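Local coordinates for testis-expressed protein 101 (Mus musculus, PDB 7BPS) that plays a role in fertilization by controlling sperm binding to the zona pellucida and sperm migration into the oviduct, probably through ADAM3, at residues L13-D18 / T122-G127; L43-D48 / V160-C165; V53-K58 / G181-K186; L79-Y84 / R172-I177. All blocks are in the same frame, centred on the assembly; numbering follows the deposited sequence.

Contact 1: L13-D18 / T122-G127; sequences LSLEDD and TCVALG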
loop_
_atom_site.group_PDB
_atom_site.type_symbol
_atom_site.label_atom_id
_atom_site.label_comp_id
_atom_site.label_asym_id
_atom_site.label_seq_id
_atom_site.Cartn_x
_atom_site.Cartn_y
_atom_site.Cartn_z
ATOM N N LEU A 13 -6.916 3.699 7.152
ATOM C CA LEU A 13 -6.215 2.410 7.239
ATOM C C LEU A 13 -7.287 1.343 7.447
ATOM O O LEU A 13 -8.121 1.503 8.324
ATOM C CB LEU A 13 -5.255 2.455 8.434
ATOM C CG LEU A 13 -4.186 3.555 8.449
ATOM C CD1 LEU A 13 -3.558 3.679 9.828
ATOM C CD2 LEU A 13 -3.105 3.313 7.414
ATOM N N SER A 14 -7.241 0.260 6.696
ATOM C CA SER A 14 -8.220 -0.845 6.826
ATOM C C SER A 14 -7.642 -2.147 6.289
ATOM O O SER A 14 -6.683 -2.122 5.465
ATOM C CB SER A 14 -9.513 -0.520 6.141
ATOM O OG SER A 14 -9.309 -0.196 4.769
ATOM N N LEU A 15 -8.191 -3.244 6.804
ATOM C CA LEU A 15 -8.058 -4.603 6.234
ATOM C C LEU A 15 -9.332 -4.893 5.459
ATOM O O LEU A 15 -10.410 -4.666 5.983
ATOM C CB LEU A 15 -7.909 -5.617 7.350
ATOM C CG LEU A 15 -6.560 -5.654 8.023
ATOM C CD1 LEU A 15 -6.626 -6.634 9.193
ATOM C CD2 LEU A 15 -5.516 -6.086 7.022
ATOM N N GLU A 16 -9.189 -5.398 4.253
ATOM C CA GLU A 16 -10.246 -5.324 3.223
ATOM C C GLU A 16 -10.286 -6.731 2.604
ATOM O O GLU A 16 -9.186 -7.297 2.264
ATOM C CB GLU A 16 -9.817 -4.156 2.337
ATOM C CG GLU A 16 -10.842 -3.087 2.078
ATOM C CD GLU A 16 -11.622 -2.486 3.211
ATOM O OE1 GLU A 16 -11.188 -1.463 3.749
ATOM O OE2 GLU A 16 -12.731 -2.967 3.434
ATOM N N ASP A 17 -11.477 -7.319 2.569
ATOM C CA ASP A 17 -11.739 -8.628 1.920
ATOM C C ASP A 17 -11.508 -8.512 0.412
ATOM O O ASP A 17 -10.699 -9.285 -0.128
ATOM C CB ASP A 17 -13.142 -9.118 2.280
ATOM C CG ASP A 17 -13.157 -9.628 3.698
ATOM O OD1 ASP A 17 -12.098 -10.130 4.112
ATOM O OD2 ASP A 17 -14.189 -9.490 4.385
ATOM N N ASP A 18 -12.183 -7.574 -0.221
ATOM C CA ASP A 18 -12.263 -7.453 -1.695
ATOM C C ASP A 18 -12.263 -5.962 -2.037
ATOM O O ASP A 18 -13.283 -5.402 -2.436
ATOM C CB ASP A 18 -13.500 -8.212 -2.187
ATOM C CG ASP A 18 -13.526 -8.515 -3.674
ATOM O OD1 ASP A 18 -12.529 -8.215 -4.381
ATOM O OD2 ASP A 18 -14.548 -9.071 -4.104
ATOM N N THR A 122 2.784 -16.866 7.212
ATOM C CA THR A 122 2.079 -15.959 6.286
ATOM C C THR A 122 1.089 -15.095 7.072
ATOM O O THR A 122 0.241 -15.655 7.770
ATOM C CB THR A 122 1.361 -16.767 5.193
ATOM O OG1 THR A 122 2.337 -17.595 4.526
ATOM C CG2 THR A 122 0.599 -15.879 4.230
ATOM N N CYS A 123 1.144 -13.780 6.902
ATOM C CA CYS A 123 0.146 -12.854 7.494
ATOM C C CYS A 123 0.331 -11.432 6.948
ATOM O O CYS A 123 1.395 -11.110 6.403
ATOM C CB CYS A 123 0.263 -12.846 9.016
ATOM S SG CYS A 123 1.796 -12.072 9.605
ATOM N N VAL A 124 -0.697 -10.615 7.127
ATOM C CA VAL A 124 -0.624 -9.140 7.024
ATOM C C VAL A 124 -1.470 -8.570 8.150
ATOM O O VAL A 124 -2.499 -9.164 8.531
ATOM C CB VAL A 124 -1.119 -8.576 5.683
ATOM C CG1 VAL A 124 -0.258 -9.032 4.527
ATOM C CG2 VAL A 124 -2.583 -8.899 5.440
ATOM N N ALA A 125 -1.023 -7.454 8.688
ATOM C CA ALA A 125 -1.776 -6.721 9.721
ATOM C C ALA A 125 -1.230 -5.294 9.824
ATOM O O ALA A 125 -0.025 -5.057 9.591
ATOM C CB ALA A 125 -1.708 -7.456 11.049
ATOM N N LEU A 126 -2.131 -4.370 10.098
ATOM C CA LEU A 126 -1.799 -3.073 10.720
ATOM C C LEU A 126 -1.395 -3.373 12.157
ATOM O O LEU A 126 -2.144 -4.059 12.844
ATOM C CB LEU A 126 -3.031 -2.188 10.633
ATOM C CG LEU A 126 -3.303 -1.725 9.212
ATOM C CD1 LEU A 126 -4.711 -1.179 9.097
ATOM C CD2 LEU A 126 -2.276 -0.688 8.799
ATOM N N GLY A 127 -0.195 -2.950 12.526
ATOM C CA GLY A 127 0.423 -3.296 13.808
ATOM C C GLY A 127 1.162 -4.607 13.707
ATOM O O GLY A 127 2.162 -4.674 12.985
#
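L13 and L15 of one strand meet L126 and V124 of another in a small apolar contact at the surface. It joins the end of strand 6-16, in the first Ly6/uPAR domain, to strand 119-126, in the second. The two domains stand in tandem, and this is one edge of their junction. The strands run roughly antiparallel, with 150° between their directions. Their axes come no closer than 7.7 Å, and no hydrogen bond passes between them. Each strand pairs elsewhere: S14 bonds with V54, and A125 with Q161.

L126 buries more than any other residue here. Its CG lies beside the backbone N (chi1 -71°), and the side chain reaches across to strand 13-16. There its CD1 methyl meets L13 CB at 3.7 Å. The same methyl comes to 3.8 Å from S14 N, so it rests on the backbone between the two residues. Further along, L15 CD2 and V124 CG2 approach methyl to methyl at 4.4 Å, a looser touch. V53, on the neighbouring strand 52-61, packs against both L15 and L126 and links the two pairs. L126 also rests on V160 of its own domain. Just past the contact, D17 pairs with R51 in a salt bridge within the first domain.

L13 and L15 remain exposed, so this is a shallow hydrophobic edge and not a core. Across the two segments the join rests on dispersion and on apolar surface withdrawn from water. With no hydrogen bond between the strands, apolar side chains bridge the gap.

Contact 2: L43-D48 / V160-C165; sequences LLIKAD and VQVKGC
I45 and A47 face V162 and K163 from strands that run in roughly the same direction but belong to different sheets. Strand 37-46 is part of the first Ly6/uPAR domain and strand 158-163 of the second. No direct hydrogen bond joins them. The backbones draw nearest at A47 and G164, with CA atoms 6.1 Å apart. The second chain turns a corner at G164, whose phi of 162° favours glycine.

I45 CG2 touches V162 CG2 at 4.0 Å, methyl against methyl, and the two side chains cross at about a right angle. In V162, CG1 is anti to the backbone N (chi1 -176°), which leaves CG2 as the methyl that meets isoleucine. I45 also packs on L149 of the second domain. Nearby, A47 CB sits 3.6 Å from K163 O. That oxygen is probably hydrogen-bonded to C123 N of the adjoining strand.

One water spans the segments beyond A47. It accepts from D48 N at 3.2 Å and donates to C165 O at 2.8 Å. C165 is itself tied to C137 by a disulfide. K46 stays extended until a last turn at its end, which brings NZ to A47 O at 3.2 Å, with the donor tilted 21° from the carbonyl plane.

The buried face is thus apolar, with a water-mediated link at one end. The water gives the backbone N and O a shared partner where the segments make no direct bond.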
loop_
_atom_site.group_PDB
_atom_site.type_symbol
_atom_site.label_atom_id
_atom_site.label_comp_id
_atom_site.label_asym_id
_atom_site.label_seq_id
_atom_site.Cartn_x
_atom_site.Cartn_y
_atom_site.Cartn_z
ATOM N N LEU A 43 -2.143 2.646 -1.254
ATOM C CA LEU A 43 -1.208 1.496 -1.262
ATOM C C LEU A 43 -1.980 0.282 -0.755
ATOM O O LEU A 43 -2.656 0.408 0.275
ATOM C CB LEU A 43 -0.014 1.813 -0.360
ATOM C CG LEU A 43 1.040 0.719 -0.224
ATOM C CD1 LEU A 43 1.592 0.271 -1.556
ATOM C CD2 LEU A 43 2.176 1.199 0.647
ATOM N N LEU A 44 -1.870 -0.850 -1.455
ATOM C CA LEU A 44 -2.570 -2.115 -1.112
ATOM C C LEU A 44 -1.524 -3.196 -0.938
ATOM O O LEU A 44 -0.697 -3.352 -1.829
ATOM C CB LEU A 44 -3.563 -2.479 -2.223
ATOM C CG LEU A 44 -4.675 -1.454 -2.442
ATOM C CD1 LEU A 44 -4.353 -0.506 -3.591
ATOM C CD2 LEU A 44 -6.005 -2.128 -2.683
ATOM N N ILE A 45 -1.546 -3.895 0.185
ATOM C CA ILE A 45 -0.556 -4.969 0.503
ATOM C C ILE A 45 -1.309 -6.216 0.969
ATOM O O ILE A 45 -2.192 -6.099 1.842
ATOM C CB ILE A 45 0.453 -4.492 1.548
ATOM C CG1 ILE A 45 1.125 -3.185 1.125
ATOM C CG2 ILE A 45 1.463 -5.579 1.815
ATOM C CD1 ILE A 45 1.782 -2.434 2.254
ATOM N N LYS A 46 -0.913 -7.354 0.414
ATOM C CA LYS A 46 -1.585 -8.662 0.550
ATOM C C LYS A 46 -0.500 -9.729 0.667
ATOM O O LYS A 46 0.538 -9.604 -0.018
ATOM C CB LYS A 46 -2.412 -8.859 -0.714
ATOM C CG LYS A 46 -3.471 -9.937 -0.659
ATOM C CD LYS A 46 -3.917 -10.370 -2.032
ATOM C CE LYS A 46 -5.079 -11.333 -1.942
ATOM N NZ LYS A 46 -4.734 -12.528 -1.135
ATOM N N ALA A 47 -0.710 -10.740 1.498
ATOM C CA ALA A 47 0.044 -12.005 1.400
ATOM C C ALA A 47 -0.886 -13.057 0.801
ATOM O O ALA A 47 -2.049 -12.787 0.641
ATOM C CB ALA A 47 0.616 -12.426 2.735
ATOM N N ASP A 48 -0.348 -14.221 0.466
ATOM C CA ASP A 48 -1.139 -15.347 -0.069
ATOM C C ASP A 48 -2.269 -15.656 0.913
ATOM O O ASP A 48 -1.980 -15.854 2.087
ATOM C CB ASP A 48 -0.242 -16.571 -0.238
ATOM C CG ASP A 48 -0.939 -17.717 -0.943
ATOM O OD1 ASP A 48 -1.987 -17.469 -1.569
ATOM O OD2 ASP A 48 -0.395 -18.809 -0.885
ATOM N N VAL A 160 2.881 -1.852 9.262
ATOM C CA VAL A 160 2.288 -3.049 8.637
ATOM C C VAL A 160 3.285 -4.179 8.835
ATOM O O VAL A 160 4.468 -4.012 8.446
ATOM C CB VAL A 160 1.960 -2.799 7.164
ATOM C CG1 VAL A 160 1.296 -4.023 6.554
ATOM C CG2 VAL A 160 1.090 -1.559 6.991
ATOM N N GLN A 161 2.840 -5.254 9.475
ATOM C CA GLN A 161 3.622 -6.504 9.527
ATOM C C GLN A 161 3.178 -7.398 8.355
ATOM O O GLN A 161 1.938 -7.531 8.122
ATOM C CB GLN A 161 3.447 -7.164 10.882
ATOM C CG GLN A 161 4.221 -8.458 10.964
ATOM C CD GLN A 161 4.502 -8.886 12.377
ATOM O OE1 GLN A 161 5.643 -9.179 12.711
ATOM N NE2 GLN A 161 3.474 -8.937 13.197
ATOM N N VAL A 162 4.162 -7.941 7.630
ATOM C CA VAL A 162 3.948 -8.762 6.412
ATOM C C VAL A 162 4.882 -9.967 6.480
ATOM O O VAL A 162 6.138 -9.773 6.527
ATOM C CB VAL A 162 4.196 -7.958 5.130
ATOM C CG1 VAL A 162 3.865 -8.803 3.905
ATOM C CG2 VAL A 162 3.421 -6.666 5.099
ATOM N N LYS A 163 4.301 -11.166 6.466
ATOM C CA LYS A 163 5.076 -12.436 6.374
ATOM C C LYS A 163 4.535 -13.271 5.227
ATOM O O LYS A 163 3.301 -13.265 5.039
ATOM C CB LYS A 163 4.981 -13.231 7.677
ATOM C CG LYS A 163 5.423 -12.460 8.915
ATOM C CD LYS A 163 5.351 -13.272 10.164
ATOM C CE LYS A 163 5.799 -12.500 11.381
ATOM N NZ LYS A 163 6.085 -13.452 12.469
ATOM N N GLY A 164 5.410 -13.986 4.517
ATOM C CA GLY A 164 4.952 -15.000 3.556
ATOM C C GLY A 164 6.012 -15.387 2.552
ATOM O O GLY A 164 7.102 -14.767 2.565
ATOM N N CYS A 165 5.666 -16.359 1.703
ATOM C CA CYS A 165 6.378 -16.666 0.448
ATOM C C CYS A 165 6.337 -15.429 -0.449
ATOM O O CYS A 165 5.268 -14.784 -0.556
ATOM C CB CYS A 165 5.781 -17.865 -0.265
ATOM S SG CYS A 165 5.439 -19.269 0.821
HETATM O O HOH W 1 2.754 -14.811 0.686
#

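Contact 3: V53-K58 / G181-K186; sequences VVLASK and GPMTVK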
loop_
_atom_site.group_PDB
_atom_site.type_symbol
_atom_site.label_atom_id
_atom_site.label_comp_id
_atom_site.label_asym_id
_atom_site.label_seq_id
_atom_site.Cartn_x
_atom_site.Cartn_y
_atom_site.Cartn_z
ATOM N N VAL A 53 -4.266 -5.001 3.216
ATOM C CA VAL A 53 -4.078 -3.727 3.956
ATOM C C VAL A 53 -4.244 -2.586 2.943
ATOM O O VAL A 53 -3.639 -2.651 1.878
ATOM C CB VAL A 53 -2.709 -3.688 4.654
ATOM C CG1 VAL A 53 -2.510 -2.405 5.451
ATOM C CG2 VAL A 53 -2.556 -4.887 5.563
ATOM N N VAL A 54 -5.064 -1.597 3.268
ATOM C CA VAL A 54 -5.310 -0.401 2.425
ATOM C C VAL A 54 -4.956 0.860 3.232
ATOM O O VAL A 54 -5.614 1.124 4.294
ATOM C CB VAL A 54 -6.747 -0.400 1.893
ATOM C CG1 VAL A 54 -6.979 0.720 0.934
ATOM C CG2 VAL A 54 -7.065 -1.707 1.204
ATOM N N LEU A 55 -3.897 1.554 2.787
ATOM C CA LEU A 55 -3.506 2.917 3.207
ATOM C C LEU A 55 -3.973 3.861 2.094
ATOM O O LEU A 55 -3.395 3.826 0.984
ATOM C CB LEU A 55 -1.992 2.997 3.439
ATOM C CG LEU A 55 -1.421 1.983 4.436
ATOM C CD1 LEU A 55 -0.924 0.729 3.719
ATOM C CD2 LEU A 55 -0.295 2.564 5.276
ATOM N N ALA A 56 -5.034 4.623 2.360
ATOM C CA ALA A 56 -5.687 5.545 1.407
ATOM C C ALA A 56 -5.640 6.979 1.952
ATOM O O ALA A 56 -6.190 7.252 3.055
ATOM C CB ALA A 56 -7.106 5.105 1.122
ATOM N N SER A 57 -5.018 7.861 1.174
ATOM C CA SER A 57 -4.825 9.292 1.487
ATOM C C SER A 57 -5.420 10.172 0.384
ATOM O O SER A 57 -5.074 9.972 -0.783
ATOM C CB SER A 57 -3.385 9.600 1.669
ATOM O OG SER A 57 -3.228 10.989 1.738
ATOM N N LYS A 58 -6.272 11.122 0.775
ATOM C CA LYS A 58 -6.675 12.283 -0.052
ATOM C C LYS A 58 -6.389 13.564 0.743
ATOM O O LYS A 58 -6.668 13.594 1.945
ATOM C CB LYS A 58 -8.138 12.156 -0.453
ATOM C CG LYS A 58 -8.408 11.050 -1.457
ATOM C CD LYS A 58 -9.736 11.206 -2.152
ATOM C CE LYS A 58 -10.073 10.027 -3.043
ATOM N NZ LYS A 58 -11.356 10.251 -3.750
ATOM N N GLY A 181 3.276 8.843 -2.771
ATOM C CA GLY A 181 2.559 10.122 -2.684
ATOM C C GLY A 181 3.075 10.897 -1.480
ATOM O O GLY A 181 4.278 11.076 -1.348
ATOM N N PRO A 182 2.208 11.276 -0.522
ATOM C CA PRO A 182 2.644 12.077 0.617
ATOM C C PRO A 182 3.270 11.244 1.738
ATOM O O PRO A 182 3.685 11.833 2.693
ATOM C CB PRO A 182 1.339 12.729 1.086
ATOM C CG PRO A 182 0.290 11.695 0.777
ATOM C CD PRO A 182 0.778 10.971 -0.470
ATOM N N MET A 183 3.341 9.917 1.584
ATOM C CA MET A 183 3.826 8.996 2.645
ATOM C C MET A 183 5.293 8.662 2.392
ATOM O O MET A 183 5.678 8.525 1.238
ATOM C CB MET A 183 3.035 7.685 2.679
ATOM C CG MET A 183 1.577 7.835 3.032
ATOM S SD MET A 183 0.768 6.219 3.082
ATOM C CE MET A 183 -0.021 6.170 1.475
ATOM N N THR A 184 6.063 8.517 3.464
ATOM C CA THR A 184 7.441 7.975 3.479
ATOM C C THR A 184 7.351 6.535 3.987
ATOM O O THR A 184 6.490 6.293 4.874
ATOM C CB THR A 184 8.301 8.902 4.346
ATOM O OG1 THR A 184 8.288 10.149 3.655
ATOM C CG2 THR A 184 9.713 8.419 4.565
ATOM N N VAL A 185 8.226 5.656 3.491
ATOM C CA VAL A 185 8.271 4.196 3.799
ATOM C C VAL A 185 9.660 3.828 4.256
ATOM O O VAL A 185 10.587 4.070 3.481
ATOM C CB VAL A 185 7.959 3.284 2.586
ATOM C CG1 VAL A 185 7.316 1.992 3.063
ATOM C CG2 VAL A 185 7.103 3.966 1.544
ATOM N N LYS A 186 9.748 3.133 5.382
ATOM C CA LYS A 186 10.955 2.391 5.826
ATOM C C LYS A 186 10.584 0.910 5.863
ATOM O O LYS A 186 9.479 0.587 6.319
ATOM C CB LYS A 186 11.450 2.888 7.186
ATOM C CG LYS A 186 12.069 4.289 7.172
ATOM C CD LYS A 186 13.215 4.507 8.179
ATOM C CE LYS A 186 13.478 5.968 8.504
ATOM N NZ LYS A 186 12.448 6.517 9.420
#
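Beside S57, which meets P182 across the contact, K58 NZ is gripped by four oxygens: Q8 OE1 and the carbonyl O atoms of W25, N94 and K96. A cation-pi contact with W25 adds to this hold. K58 points away from the second segment, so its strand is anchored on the far face while the near face packs.

On the near face, S57 OG is anti to the backbone N (chi1 170°). It touches P182 CG at 3.7 Å and is hydrogen-bonded to Q39 NE2. The proline ring therefore packs on a hydroxyl that already has a polar partner. M183 stretches out along chi2 and then bends at chi3 (-99°). Its CE methyl arrives alongside the L55 backbone, 4.2 Å from L55 CB and 4.1 Å from L55 O. That oxygen probably accepts the backbone bond from L43 N. M156 packs on both L55 and M183.

The contact sets strand 52-61 of the first Ly6/uPAR domain against the start of strand 183-193 of the second. It is buried packing between two sheets. S57 OG has a partner in the first domain, as L55 O probably does. No hydrogen bond crosses between these two segments; what joins them is van der Waals packing.

Contact 4: L79-Y84 / R172-I177; sequences LVAISY and RLMAMI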
loop_
_atom_site.group_PDB
_atom_site.type_symbol
_atom_site.label_atom_id
_atom_site.label_comp_id
_atom_site.label_asym_id
_atom_site.label_seq_id
_atom_site.Cartn_x
_atom_site.Cartn_y
_atom_site.Cartn_z
ATOM N N LEU A 79 3.442 -12.430 -1.689
ATOM C CA LEU A 79 3.268 -11.004 -1.322
ATOM C C LEU A 79 3.022 -10.181 -2.589
ATOM O O LEU A 79 3.688 -10.431 -3.630
ATOM C CB LEU A 79 4.517 -10.516 -0.584
ATOM C CG LEU A 79 4.912 -11.315 0.648
ATOM C CD1 LEU A 79 6.040 -10.590 1.399
ATOM C CD2 LEU A 79 3.712 -11.605 1.554
ATOM N N VAL A 80 2.105 -9.231 -2.490
ATOM C CA VAL A 80 1.757 -8.262 -3.564
ATOM C C VAL A 80 1.669 -6.890 -2.900
ATOM O O VAL A 80 0.917 -6.763 -1.873
ATOM C CB VAL A 80 0.419 -8.611 -4.236
ATOM C CG1 VAL A 80 0.094 -7.637 -5.357
ATOM C CG2 VAL A 80 0.403 -10.042 -4.729
ATOM N N ALA A 81 2.379 -5.904 -3.448
ATOM C CA ALA A 81 2.263 -4.495 -3.036
ATOM C C ALA A 81 2.065 -3.658 -4.297
ATOM O O ALA A 81 2.862 -3.814 -5.235
ATOM C CB ALA A 81 3.466 -4.103 -2.214
ATOM N N ILE A 82 1.011 -2.838 -4.328
ATOM C CA ILE A 82 0.616 -2.009 -5.500
ATOM C C ILE A 82 0.166 -0.628 -5.014
ATOM O O ILE A 82 -0.547 -0.569 -3.998
ATOM C CB ILE A 82 -0.513 -2.702 -6.274
ATOM C CG1 ILE A 82 0.028 -3.889 -7.072
ATOM C CG2 ILE A 82 -1.252 -1.703 -7.152
ATOM C CD1 ILE A 82 -1.055 -4.727 -7.756
ATOM N N SER A 83 0.518 0.442 -5.732
ATOM C CA SER A 83 0.040 1.808 -5.400
ATOM C C SER A 83 -0.505 2.511 -6.636
ATOM O O SER A 83 -0.037 2.234 -7.757
ATOM C CB SER A 83 1.095 2.631 -4.695
ATOM O OG SER A 83 2.142 2.964 -5.574
ATOM N N TYR A 84 -1.490 3.368 -6.404
ATOM C CA TYR A 84 -1.998 4.390 -7.345
ATOM C C TYR A 84 -1.894 5.762 -6.687
ATOM O O TYR A 84 -2.372 5.889 -5.552
ATOM C CB TYR A 84 -3.448 4.091 -7.690
ATOM C CG TYR A 84 -4.178 5.231 -8.342
ATOM C CD1 TYR A 84 -4.176 5.413 -9.718
ATOM C CD2 TYR A 84 -4.868 6.134 -7.566
ATOM C CE1 TYR A 84 -4.880 6.454 -10.300
ATOM C CE2 TYR A 84 -5.559 7.182 -8.130
ATOM C CZ TYR A 84 -5.577 7.340 -9.499
ATOM O OH TYR A 84 -6.283 8.385 -10.011
ATOM N N ARG A 172 12.853 -6.203 0.233
ATOM C CA ARG A 172 12.499 -5.378 -0.959
ATOM C C ARG A 172 11.041 -5.599 -1.360
ATOM O O ARG A 172 10.716 -5.505 -2.558
ATOM C CB ARG A 172 13.484 -5.696 -2.088
ATOM C CG ARG A 172 14.912 -5.308 -1.751
ATOM C CD ARG A 172 15.783 -5.089 -2.983
ATOM N NE ARG A 172 16.644 -6.246 -3.148
ATOM C CZ ARG A 172 17.960 -6.262 -3.010
ATOM N NH1 ARG A 172 18.619 -5.149 -2.764
ATOM N NH2 ARG A 172 18.615 -7.395 -3.160
ATOM N N LEU A 173 10.177 -5.856 -0.381
ATOM C CA LEU A 173 8.712 -5.827 -0.584
ATOM C C LEU A 173 8.348 -4.495 -1.253
ATOM O O LEU A 173 7.537 -4.510 -2.206
ATOM C CB LEU A 173 7.996 -6.010 0.759
ATOM C CG LEU A 173 6.468 -5.940 0.696
ATOM C CD1 LEU A 173 5.910 -6.947 -0.306
ATOM C CD2 LEU A 173 5.854 -6.160 2.060
ATOM N N MET A 174 8.913 -3.380 -0.783
ATOM C CA MET A 174 8.553 -2.048 -1.322
ATOM C C MET A 174 9.594 -1.616 -2.374
ATOM O O MET A 174 9.662 -0.423 -2.707
ATOM C CB MET A 174 8.418 -1.023 -0.194
ATOM C CG MET A 174 7.179 -1.210 0.630
ATOM S SD MET A 174 5.667 -1.175 -0.376
ATOM C CE MET A 174 5.610 0.547 -0.858
ATOM N N ALA A 175 10.343 -2.573 -2.924
ATOM C CA ALA A 175 11.275 -2.393 -4.061
ATOM C C ALA A 175 12.222 -1.213 -3.824
ATOM O O ALA A 175 12.631 -0.619 -4.796
ATOM C CB ALA A 175 10.486 -2.237 -5.331
ATOM N N MET A 176 12.600 -0.932 -2.576
ATOM C CA MET A 176 13.631 0.085 -2.248
ATOM C C MET A 176 13.109 1.462 -2.644
ATOM O O MET A 176 13.945 2.374 -2.812
ATOM C CB MET A 176 14.951 -0.201 -2.978
ATOM C CG MET A 176 15.554 -1.562 -2.600
ATOM S SD MET A 176 17.168 -1.827 -3.374
ATOM C CE MET A 176 18.186 -0.937 -2.194
ATOM N N ILE A 177 11.791 1.613 -2.773
ATOM C CA ILE A 177 11.157 2.949 -2.984
ATOM C C ILE A 177 10.782 3.527 -1.607
ATOM O O ILE A 177 10.137 2.822 -0.846
ATOM C CB ILE A 177 9.985 2.842 -3.977
ATOM C CG1 ILE A 177 10.525 2.455 -5.364
ATOM C CG2 ILE A 177 9.185 4.146 -4.001
ATOM C CD1 ILE A 177 9.509 1.951 -6.352
#
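A chi1 of 178° places L173 CG anti to its backbone N and brings the CD1 methyl to L79. Double bends in M174, chi2 -56° and chi3 -70°, curl its sulfur back to A81. L173 CD1 does the touching, 3.8 Å from L79 CB and 4.0 Å from L79 CD1. The two leucines cross at about a right angle. A81 CB meets both loop residues, 4.2 Å from L173 CD1 and 4.1 Å from M174 SD.

L79 lies just before strand 80-88 and A81 near its start, in the first Ly6/uPAR domain. The second domain answers with a loop between strands 165-166 and 179-180, made of two overlapping turns. A type I turn runs from R172 to A175, and a type I' turn from M174 to I177. They are closed by A175 N to R172 O at 3.0 Å and I177 N to M174 O at 2.9 Å.

E187 steadies the loop from its own domain: OE2 bonds L173 N and OE1 bonds M174 N. L173 O is bonded to T74 OG1 of the first domain. L149 packs on both L173 and M174, and Y145 on L79 and L173.

All four contacts join the first Ly6/uPAR domain to the second. Contacts 1 and 2 lie closest, with centres 8 Å apart, because strands 119-126 and 158-163 are neighbours in one sheet. Contacts 2 and 4, centres 10 Å apart, are joined by backbone pairing of strands 37-46 and 80-88, with a probable bond from L44 N to I82 O at 2.9 Å, and by A47 packing on L79. In the other sheet, strands 6-16, 52-61, 37-46 and 80-88 lie side by side and carry contacts 1, 3, 2 and 4. V185 CG1 packs on M174 CG at 4.0 Å, tying contact 3 to contact 4. The S14 side chain of contact 1 is about 13 Å from a glycan fucose. R172, in contact 4, neighbours another glycan.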